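Local coordinates for protein gamma-D-glutamyl-L-lysine dipeptidyl-peptidase (Bacillus cereus ATCC 10987, PDB 3H41) that probably cleaves the bond between gamma-D-glutamate and L-lysine in cell-wall peptides as an NlpC/P60 cysteine peptidase, releasing the dipeptide L-Ala-gamma-D-Glu, at residues A[41-44]-A[45-48]; A[193-196]-A[197-201]; A[282-285]-A[286-289]; A[293-297]-A[298-302]. All coordinates share one frame; numbering follows the deposited sequence.

Interaction 1: residues A[41-44]-A[45-48]; sequences KWTK and SMTL
Met46, a selenomethionine here, folds its side chain back over the indole of Trp42, four residues earlier. Its terminal CE sits over one face of the ring system, 3.5 Å from the centroid of the five-membered ring and 10° off the normal, a CH-pi contact. The selenium lies farther off and oblique, which adds a Met-aromatic contact. A bend at chi3 (-80°) brings CE down onto the ring. A long, flexible apolar chain suits this place, as does the broad tryptophan, whose NE1 is hydrogen-bonded to Asp29.

The hydrogen bonds finish the helix. Ser45 N donates to Lys41 O at 3.1 Å, a bent i to i+4 bond (137°), and Met46 N reaches Thr43 O only weakly, at 3.4 Å. In the conformer described, the short Ser45 side chain turns back to the last turn, with OG 2.9 Å from both Lys41 O and Trp42 O.

One water donates to Thr43 O and to Met46 O, both at 2.8 Å, and so bridges the last turn to the loop.

Thr47 then takes the N-cap position of helix 48-56, whose Leu54 packs on Trp42 and whose Lys51 packs on Met46. The whole is a helix-loop-helix connection, in which the end of helix 39-45 leads through Met46 to Thr47, the N-cap of the second helix.

Interaction 2: residues A[193-196]-A[197-201]; sequences INTG and KMFLG
The ring of Phe199 meets Gly196 O at its edge, in plane, and Thr195 O approaches obliquely, 3.3 Å from Phe199 CD2. Phe214 and Tyr144 also meet this ring edge to face, a setting that a flat, wholly apolar side chain fits well. The other flat group, the amide of Asn194, stays near the surface and passes Lys197 loosely, OD1 being 4.1 Å from Lys197 CD.

Along the backbone, the helix winds down in steps. Lys197 N donates to Ile193 O at 2.8 Å in a nearly straight bond (166°). Met198 N is shared between Asn194 O at 3.3 Å and Thr195 O at 3.1 Å, both well bent, and Phe199 N then goes to Gly196 O at 3.0 Å. The i to i+4 pattern thus gives way to i to i+3 and overlaps a type I turn from Lys197 to Leu200.

Among the side chains, Ile193 and Lys197 run side by side, with Ile193 CG2 3.7 Å from Lys197 CE. Lysine's extended methylene chain can cover the isoleucine. Met198 has CG beside its backbone N (chi1 -60°), which lays CG 3.4 Å from Asn194 O. Thr195 OG1 is bonded to His227 and to Asp191 O.

At Gly201 the backbone turns to positive phi, which glycine tolerates easily. This is a helix C-terminus tightening into a beta turn, packed through Thr195 and Phe199 against helix 218-225 of the NlpC/P60 domain, which begins two residues after Cys216, the probable nucleophile.

Interaction 3: residues A[282-285]-A[286-289]; sequences SPRA and ERSV
A type I beta turn from Arg284 to Arg287 caps the hairpin loop that joins the antiparallel strands 278-281 and 290-293. Arg287 N donates to Arg284 O at 2.9 Å (158°), and this bond closes the turn; Ala285, small and compact, occupies its second position. In the conformer described, the guanidinium planes of Arg284 and Arg287 are nearly parallel, 8° apart, but the groups are displaced: Arg284 CG, not its guanidinium, lies over one face of the Arg287 group, and Arg287 NH1 is 3.6 Å from Arg284 CD. The like charges are probably eased by Glu290, which forms a salt bridge with Arg287 NH2. Glu286, bent at chi2 (83°), brings OE1 to 3.4 Å from Arg284 CD, but its carboxylate stays beyond salt-bridge range. Toward the base of the loop, the rigid ring of Pro283 crosses Arg287 at about a right angle, and Pro283 CD lies 3.2 Å from Ser288 O. Ser282 CB meets Val289 CG2 at 3.9 Å, and Ser282 OG is held by Phe214 O. The tip of the loop, Ala285 and Glu286, rests on Leu48 and Leu52 of helix 48-56. Its base leans on Phe219 of helix 218-225, while Pro283 lies beside the probable active-site residues His281 and His269.

Interaction 4: residues A[293-297]-A[298-302]; sequences PLNTP and GYIEE
Thr296 and Tyr299 form the close-packed part of this contact. Their side chains lie side by side and point the same way, Thr296 CG2 being 3.8 Å from Tyr299 CD2. Thr296 O accepts Ile300 N at 3.0 Å, a nearly straight bond (160°), and Tyr299 CB lies 3.5 Å from the same oxygen. The threonine is tied down as well, since OG1 donates to Pro293 O at 2.7 Å. Leu294 is buried too, yet its contact is wide, CG being 4.3 Å from Ile300 CD1; with chi1 at -159°, Ile300 CG1 points away from the backbone N, which carries CD1 toward Leu294.

The solvent side is looser. Asn295, at the centre of an inverse gamma turn, crosses Ile300 with OD1 3.7 Å from Ile300 CG1. Beyond the exposed Pro297, Gly298, at positive phi, makes the sharp bend before the helix, a conformation open to a residue without a CB. Glu301 OE1 accepts Gly298 N at 2.8 Å, on the syn side of the carboxylate.

The arrangement is a short, weakly bonded helical turn, with Glu301 folded back onto Gly298 N, between strands 290-293 and 303-308. The ring of Tyr299 meets those of the probable active-site residues His269 and His281, and Glu302 OE1 is hydrogen-bonded to His268 NE2 of the D-glutamate pocket, which places this turn in the second shell of the probable catalytic site.

Along the chain the four contacts come in series, but in space interaction 3 lies at the middle, about 13, 14 and 15 Å between centres from interactions 2, 1 and 4. It touches all three: Leu48 packs on Ala285 and Glu286, Gly201 N lies 2.8 Å from Val289 O in a probable backbone hydrogen bond, and Tyr299 meets Pro283 and Arg287. The centres of interactions 1 and 4 are about 29 Å apart, and the two do not touch. Interactions 2, 3 and 4 belong to the NlpC/P60 domain, whereas interaction 1 comes from the N-terminal part. The 282-289 hairpin loop packs against helix 48-56 and so brings that part against the catalytic domain close to the probable active-site histidines.

Interaction 1: residues A[41-44]-A[45-48]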
loop_
_atom_site.group_PDB
_atom_site.type_symbol
_atom_site.label_atom_id
_atom_site.label_comp_id
_atom_site.label_asym_id
_atom_site.label_seq_id
_atom_site.Cartn_x
_atom_site.Cartn_y
_atom_site.Cartn_z
ATOM N N LYS A 41 -3.817 -16.629 -2.714
ATOM C CA LYS A 41 -3.344 -17.658 -3.627
ATOM C C LYS A 41 -2.033 -17.281 -4.300
ATOM O O LYS A 41 -1.126 -18.109 -4.381
ATOM C CB LYS A 41 -4.354 -17.965 -4.716
ATOM C CG LYS A 41 -3.908 -19.103 -5.619
ATOM C CD LYS A 41 -4.809 -19.269 -6.856
ATOM C CE LYS A 41 -5.768 -20.417 -6.750
ATOM N NZ LYS A 41 -6.120 -20.892 -8.128
ATOM N N TRP A 42 -1.914 -16.044 -4.778
ATOM C CA TRP A 42 -0.682 -15.620 -5.442
ATOM C C TRP A 42 0.548 -15.756 -4.536
ATOM O O TRP A 42 1.509 -16.462 -4.871
ATOM C CB TRP A 42 -0.800 -14.185 -5.889
ATOM C CG TRP A 42 0.384 -13.671 -6.625
ATOM C CD1 TRP A 42 1.036 -14.285 -7.662
ATOM C CD2 TRP A 42 0.999 -12.405 -6.458
ATOM N NE1 TRP A 42 2.053 -13.487 -8.113
ATOM C CE2 TRP A 42 2.047 -12.320 -7.409
ATOM C CE3 TRP A 42 0.810 -11.332 -5.559
ATOM C CZ2 TRP A 42 2.887 -11.212 -7.492
ATOM C CZ3 TRP A 42 1.622 -10.239 -5.653
ATOM C CH2 TRP A 42 2.648 -10.164 -6.616
ATOM N N THR A 43 0.506 -15.113 -3.380
ATOM C CA THR A 43 1.678 -15.077 -2.500
ATOM C C THR A 43 1.949 -16.408 -1.820
ATOM O O THR A 43 3.115 -16.821 -1.655
ATOM C CB THR A 43 1.556 -13.974 -1.419
ATOM O OG1 THR A 43 0.334 -14.130 -0.702
ATOM C CG2 THR A 43 1.628 -12.608 -2.052
ATOM N N LYS A 44 0.895 -17.104 -1.418
ATOM C CA LYS A 44 1.092 -18.327 -0.656
ATOM C C LYS A 44 1.535 -19.501 -1.555
ATOM O O LYS A 44 2.108 -20.443 -1.068
ATOM C CB LYS A 44 -0.158 -18.668 0.179
ATOM C CG LYS A 44 -0.348 -17.635 1.287
ATOM C CD LYS A 44 -1.392 -17.981 2.344
ATOM C CE LYS A 44 -1.500 -16.847 3.423
ATOM N NZ LYS A 44 -0.198 -16.189 3.919
ATOM N N SER A 45 1.290 -19.409 -2.859
ATOM C CA SER A 45 1.680 -20.436 -3.822
ATOM C C SER A 45 3.170 -20.373 -4.190
ATOM O O SER A 45 3.722 -21.347 -4.694
ATOM C CB SER A 45 0.854 -20.312 -5.103
ATOM O OG SER A 45 1.182 -19.158 -5.862
HETATM N N MSE A 46 3.795 -19.215 -3.967
HETATM C CA MSE A 46 5.165 -18.985 -4.415
HETATM C C MSE A 46 6.235 -19.490 -3.447
HETATM O O MSE A 46 6.175 -19.286 -2.218
HETATM C CB MSE A 46 5.394 -17.492 -4.682
HETATM C CG MSE A 46 4.834 -17.029 -6.023
HETATM SE SE MSE A 46 5.294 -15.181 -6.290
HETATM C CE MSE A 46 3.923 -14.259 -5.194
ATOM N N THR A 47 7.221 -20.160 -4.016
ATOM C CA THR A 47 8.444 -20.446 -3.305
ATOM C C THR A 47 9.214 -19.149 -3.043
ATOM O O THR A 47 8.953 -18.094 -3.665
ATOM C CB THR A 47 9.358 -21.335 -4.102
ATOM O OG1 THR A 47 9.704 -20.664 -5.335
ATOM C CG2 THR A 47 8.752 -22.752 -4.368
ATOM N N LEU A 48 10.199 -19.226 -2.163
ATOM C CA LEU A 48 11.127 -18.104 -1.970
ATOM C C LEU A 48 11.762 -17.626 -3.275
ATOM O O LEU A 48 11.785 -16.409 -3.551
ATOM C CB LEU A 48 12.191 -18.402 -0.903
ATOM C CG LEU A 48 13.226 -17.324 -0.654
ATOM C CD1 LEU A 48 12.541 -16.001 -0.163
ATOM C CD2 LEU A 48 14.338 -17.796 0.305
HETATM O O HOH W 1 4.776 -18.382 0.001
#

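Interaction 2: residues A[193-196]-A[197-201]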
loop_
_atom_site.group_PDB
_atom_site.type_symbol
_atom_site.label_atom_id
_atom_site.label_comp_id
_atom_site.label_asym_id
_atom_site.label_seq_id
_atom_site.Cartn_x
_atom_site.Cartn_y
_atom_site.Cartn_z
ATOM N N ILE A 193 2.591 3.115 15.320
ATOM C CA ILE A 193 3.215 1.910 15.781
ATOM C C ILE A 193 2.158 0.824 15.913
ATOM O O ILE A 193 2.346 -0.306 15.446
ATOM C CB ILE A 193 4.006 2.155 17.114
ATOM C CG1 ILE A 193 5.177 3.110 16.814
ATOM C CG2 ILE A 193 4.453 0.824 17.722
ATOM C CD1 ILE A 193 5.964 3.603 18.023
ATOM N N ASN A 194 1.021 1.206 16.480
ATOM C CA ASN A 194 -0.047 0.282 16.706
ATOM C C ASN A 194 -0.577 -0.211 15.379
ATOM O O ASN A 194 -0.888 -1.418 15.227
ATOM C CB ASN A 194 -1.134 0.919 17.604
ATOM C CG ASN A 194 -0.742 0.862 19.068
ATOM O OD1 ASN A 194 -0.058 -0.081 19.490
ATOM N ND2 ASN A 194 -1.094 1.890 19.823
ATOM N N THR A 195 -0.622 0.692 14.404
ATOM C CA THR A 195 -1.002 0.317 13.042
ATOM C C THR A 195 -0.068 -0.750 12.474
ATOM O O THR A 195 -0.502 -1.799 12.032
ATOM C CB THR A 195 -1.099 1.540 12.104
ATOM O OG1 THR A 195 -2.211 2.365 12.514
ATOM C CG2 THR A 195 -1.312 1.090 10.642
ATOM N N GLY A 196 1.226 -0.495 12.533
ATOM C CA GLY A 196 2.222 -1.461 12.084
ATOM C C GLY A 196 2.121 -2.786 12.762
ATOM O O GLY A 196 2.203 -3.831 12.093
ATOM N N LYS A 197 1.953 -2.764 14.085
ATOM C CA LYS A 197 1.799 -3.999 14.870
ATOM C C LYS A 197 0.678 -4.899 14.448
ATOM O O LYS A 197 0.796 -6.133 14.616
ATOM C CB LYS A 197 1.721 -3.724 16.383
ATOM C CG LYS A 197 3.027 -3.201 17.005
ATOM C CD LYS A 197 2.844 -2.861 18.486
ATOM C CE LYS A 197 4.147 -2.511 19.196
ATOM N NZ LYS A 197 3.932 -2.194 20.672
HETATM N N MSE A 198 -0.396 -4.333 13.875
HETATM C CA MSE A 198 -1.488 -5.170 13.382
HETATM C C MSE A 198 -1.015 -6.176 12.349
HETATM O O MSE A 198 -1.647 -7.231 12.179
HETATM C CB MSE A 198 -2.618 -4.327 12.782
HETATM C CG MSE A 198 -3.261 -3.321 13.771
HETATM SE SE MSE A 198 -4.971 -2.733 12.961
HETATM C CE MSE A 198 -4.360 -2.228 11.248
ATOM N N PHE A 199 0.069 -5.858 11.640
ATOM C CA PHE A 199 0.528 -6.678 10.526
ATOM C C PHE A 199 1.648 -7.649 10.879
ATOM O O PHE A 199 2.152 -8.289 9.986
ATOM C CB PHE A 199 1.009 -5.779 9.387
ATOM C CG PHE A 199 -0.073 -4.877 8.819
ATOM C CD1 PHE A 199 -0.958 -5.357 7.880
ATOM C CD2 PHE A 199 -0.196 -3.590 9.241
ATOM C CE1 PHE A 199 -1.945 -4.548 7.341
ATOM C CE2 PHE A 199 -1.225 -2.761 8.723
ATOM C CZ PHE A 199 -2.063 -3.237 7.763
ATOM N N LEU A 200 2.053 -7.730 12.150
ATOM C CA LEU A 200 3.135 -8.616 12.558
ATOM C C LEU A 200 2.875 -10.038 12.016
ATOM O O LEU A 200 1.767 -10.580 12.145
ATOM C CB LEU A 200 3.340 -8.588 14.102
ATOM C CG LEU A 200 3.968 -7.336 14.725
ATOM C CD1 LEU A 200 3.744 -7.299 16.266
ATOM C CD2 LEU A 200 5.482 -7.235 14.362
ATOM N N GLY A 201 3.853 -10.613 11.325
ATOM C CA GLY A 201 3.682 -11.955 10.707
ATOM C C GLY A 201 3.196 -11.988 9.275
ATOM O O GLY A 201 3.086 -13.071 8.688
#

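Interaction 3: residues A[282-285]-A[286-289]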
loop_
_atom_site.group_PDB
_atom_site.type_symbol
_atom_site.label_atom_id
_atom_site.label_comp_id
_atom_site.label_asym_id
_atom_site.label_seq_id
_atom_site.Cartn_x
_atom_site.Cartn_y
_atom_site.Cartn_z
ATOM N N SER A 282 8.760 -4.301 7.275
ATOM C CA SER A 282 8.563 -5.460 6.398
ATOM C C SER A 282 9.870 -5.734 5.636
ATOM O O SER A 282 10.187 -5.025 4.686
ATOM C CB SER A 282 7.417 -5.208 5.428
ATOM O OG SER A 282 7.156 -6.414 4.767
ATOM N N PRO A 283 10.645 -6.756 6.053
ATOM C CA PRO A 283 12.096 -6.595 5.762
ATOM C C PRO A 283 12.648 -7.178 4.471
ATOM O O PRO A 283 13.451 -6.525 3.805
ATOM C CB PRO A 283 12.751 -7.275 6.964
ATOM C CG PRO A 283 11.812 -8.317 7.348
ATOM C CD PRO A 283 10.418 -7.787 7.078
ATOM N N ARG A 284 12.239 -8.398 4.131
ATOM C CA ARG A 284 12.746 -9.110 2.956
ATOM C C ARG A 284 11.875 -10.343 2.727
ATOM O O ARG A 284 11.154 -10.778 3.632
ATOM C CB ARG A 284 14.218 -9.528 3.169
ATOM C CG ARG A 284 14.439 -10.464 4.376
ATOM C CD ARG A 284 15.882 -10.987 4.507
ATOM N NE ARG A 284 16.856 -9.915 4.339
ATOM C CZ ARG A 284 18.029 -10.029 3.712
ATOM N NH1 ARG A 284 18.419 -11.185 3.156
ATOM N NH2 ARG A 284 18.817 -8.963 3.626
ATOM N N ALA A 285 11.956 -10.928 1.540
ATOM C CA ALA A 285 11.079 -12.035 1.172
ATOM C C ALA A 285 11.151 -13.258 2.091
ATOM O O ALA A 285 10.204 -14.007 2.202
ATOM C CB ALA A 285 11.317 -12.464 -0.263
ATOM N N GLU A 286 12.302 -13.449 2.733
ATOM C CA GLU A 286 12.490 -14.597 3.598
ATOM C C GLU A 286 11.655 -14.431 4.862
ATOM O O GLU A 286 11.509 -15.378 5.617
ATOM C CB GLU A 286 13.967 -14.763 3.982
ATOM C CG GLU A 286 14.883 -15.242 2.869
ATOM C CD GLU A 286 15.378 -14.160 1.923
ATOM O OE1 GLU A 286 14.934 -12.983 1.982
ATOM O OE2 GLU A 286 16.204 -14.506 1.069
ATOM N N ARG A 287 11.133 -13.230 5.113
ATOM C CA ARG A 287 10.546 -12.930 6.394
ATOM C C ARG A 287 9.186 -12.214 6.293
ATOM O O ARG A 287 8.552 -12.193 5.215
ATOM C CB ARG A 287 11.570 -12.157 7.221
ATOM C CG ARG A 287 12.886 -12.999 7.432
ATOM C CD ARG A 287 13.424 -12.958 8.833
ATOM N NE ARG A 287 13.877 -11.623 9.204
ATOM C CZ ARG A 287 15.028 -11.061 8.835
ATOM N NH1 ARG A 287 15.894 -11.707 8.050
ATOM N NH2 ARG A 287 15.319 -9.830 9.267
ATOM N N SER A 288 8.710 -11.742 7.446
ATOM C CA SER A 288 7.407 -11.120 7.576
ATOM C C SER A 288 7.560 -9.855 8.377
ATOM O O SER A 288 8.622 -9.611 8.975
ATOM C CB SER A 288 6.460 -12.037 8.334
ATOM O OG SER A 288 6.307 -13.248 7.636
ATOM N N VAL A 289 6.493 -9.068 8.426
ATOM C CA VAL A 289 6.475 -7.886 9.279
ATOM C C VAL A 289 6.909 -8.309 10.697
ATOM O O VAL A 289 6.345 -9.240 11.308
ATOM C CB VAL A 289 5.109 -7.184 9.310
ATOM C CG1 VAL A 289 5.138 -6.054 10.340
ATOM C CG2 VAL A 289 4.761 -6.644 7.898
#

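Interaction 4: residues A[293-297]-A[298-302]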
loop_
_atom_site.group_PDB
_atom_site.type_symbol
_atom_site.label_atom_id
_atom_site.label_comp_id
_atom_site.label_asym_id
_atom_site.label_seq_id
_atom_site.Cartn_x
_atom_site.Cartn_y
_atom_site.Cartn_z
ATOM N N PRO A 293 15.890 -5.233 16.876
ATOM C CA PRO A 293 16.654 -4.100 17.367
ATOM C C PRO A 293 17.239 -3.327 16.222
ATOM O O PRO A 293 17.584 -3.942 15.187
ATOM C CB PRO A 293 17.811 -4.751 18.162
ATOM C CG PRO A 293 17.335 -6.139 18.500
ATOM C CD PRO A 293 16.348 -6.530 17.419
ATOM N N LEU A 294 17.426 -2.017 16.414
ATOM C CA LEU A 294 18.160 -1.206 15.453
ATOM C C LEU A 294 19.608 -1.696 15.351
ATOM O O LEU A 294 20.192 -1.742 14.270
ATOM C CB LEU A 294 18.108 0.269 15.852
ATOM C CG LEU A 294 18.878 1.282 14.999
ATOM C CD1 LEU A 294 18.567 1.196 13.466
ATOM C CD2 LEU A 294 18.574 2.641 15.553
ATOM N N ASN A 295 20.159 -2.102 16.482
ATOM C CA ASN A 295 21.472 -2.680 16.561
ATOM C C ASN A 295 21.474 -4.142 16.146
ATOM O O ASN A 295 21.806 -5.002 16.941
ATOM C CB ASN A 295 21.973 -2.575 17.997
ATOM C CG ASN A 295 23.454 -2.846 18.112
ATOM O OD1 ASN A 295 24.212 -2.625 17.159
ATOM N ND2 ASN A 295 23.877 -3.358 19.269
ATOM N N THR A 296 21.054 -4.443 14.931
ATOM C CA THR A 296 21.109 -5.809 14.421
ATOM C C THR A 296 22.237 -5.806 13.388
ATOM O O THR A 296 22.341 -4.866 12.597
ATOM C CB THR A 296 19.763 -6.227 13.813
ATOM O OG1 THR A 296 18.787 -6.288 14.866
ATOM C CG2 THR A 296 19.852 -7.593 13.069
ATOM N N PRO A 297 23.132 -6.821 13.438
ATOM C CA PRO A 297 24.212 -6.993 12.444
ATOM C C PRO A 297 23.687 -6.868 11.046
ATOM O O PRO A 297 22.669 -7.494 10.727
ATOM C CB PRO A 297 24.692 -8.441 12.676
ATOM C CG PRO A 297 24.460 -8.659 14.120
ATOM C CD PRO A 297 23.208 -7.845 14.500
ATOM N N GLY A 298 24.372 -6.077 10.227
ATOM C CA GLY A 298 23.961 -5.812 8.870
ATOM C C GLY A 298 23.313 -4.447 8.853
ATOM O O GLY A 298 23.805 -3.481 8.202
ATOM N N TYR A 299 22.219 -4.339 9.600
ATOM C CA TYR A 299 21.490 -3.097 9.605
ATOM C C TYR A 299 22.334 -1.966 10.156
ATOM O O TYR A 299 22.419 -0.887 9.577
ATOM C CB TYR A 299 20.195 -3.262 10.397
ATOM C CG TYR A 299 19.208 -4.159 9.696
ATOM C CD1 TYR A 299 18.296 -3.635 8.802
ATOM C CD2 TYR A 299 19.166 -5.531 9.955
ATOM C CE1 TYR A 299 17.381 -4.438 8.169
ATOM C CE2 TYR A 299 18.227 -6.348 9.315
ATOM C CZ TYR A 299 17.341 -5.777 8.449
ATOM O OH TYR A 299 16.412 -6.514 7.799
ATOM N N ILE A 300 22.974 -2.206 11.272
ATOM C CA ILE A 300 23.654 -1.123 11.943
ATOM C C ILE A 300 24.801 -0.534 11.114
ATOM O O ILE A 300 24.987 0.683 11.119
ATOM C CB ILE A 300 24.013 -1.535 13.374
ATOM C CG1 ILE A 300 24.258 -0.296 14.254
ATOM C CG2 ILE A 300 25.156 -2.559 13.382
ATOM C CD1 ILE A 300 23.105 0.782 14.188
ATOM N N GLU A 301 25.510 -1.369 10.339
ATOM C CA GLU A 301 26.607 -0.913 9.494
ATOM C C GLU A 301 26.136 -0.101 8.302
ATOM O O GLU A 301 26.908 0.701 7.748
ATOM C CB GLU A 301 27.455 -2.097 8.973
ATOM C CG GLU A 301 28.278 -2.820 10.032
ATOM C CD GLU A 301 27.492 -3.902 10.814
ATOM O OE1 GLU A 301 26.276 -4.088 10.538
ATOM O OE2 GLU A 301 28.097 -4.581 11.690
ATOM N N GLU A 302 24.879 -0.314 7.901
ATOM C CA GLU A 302 24.290 0.356 6.737
ATOM C C GLU A 302 23.386 1.562 7.103
ATOM O O GLU A 302 22.803 2.186 6.203
ATOM C CB GLU A 302 23.500 -0.653 5.897
ATOM C CG GLU A 302 24.372 -1.612 5.062
ATOM C CD GLU A 302 23.658 -2.246 3.901
ATOM O OE1 GLU A 302 22.405 -2.217 3.857
ATOM O OE2 GLU A 302 24.368 -2.769 3.006
#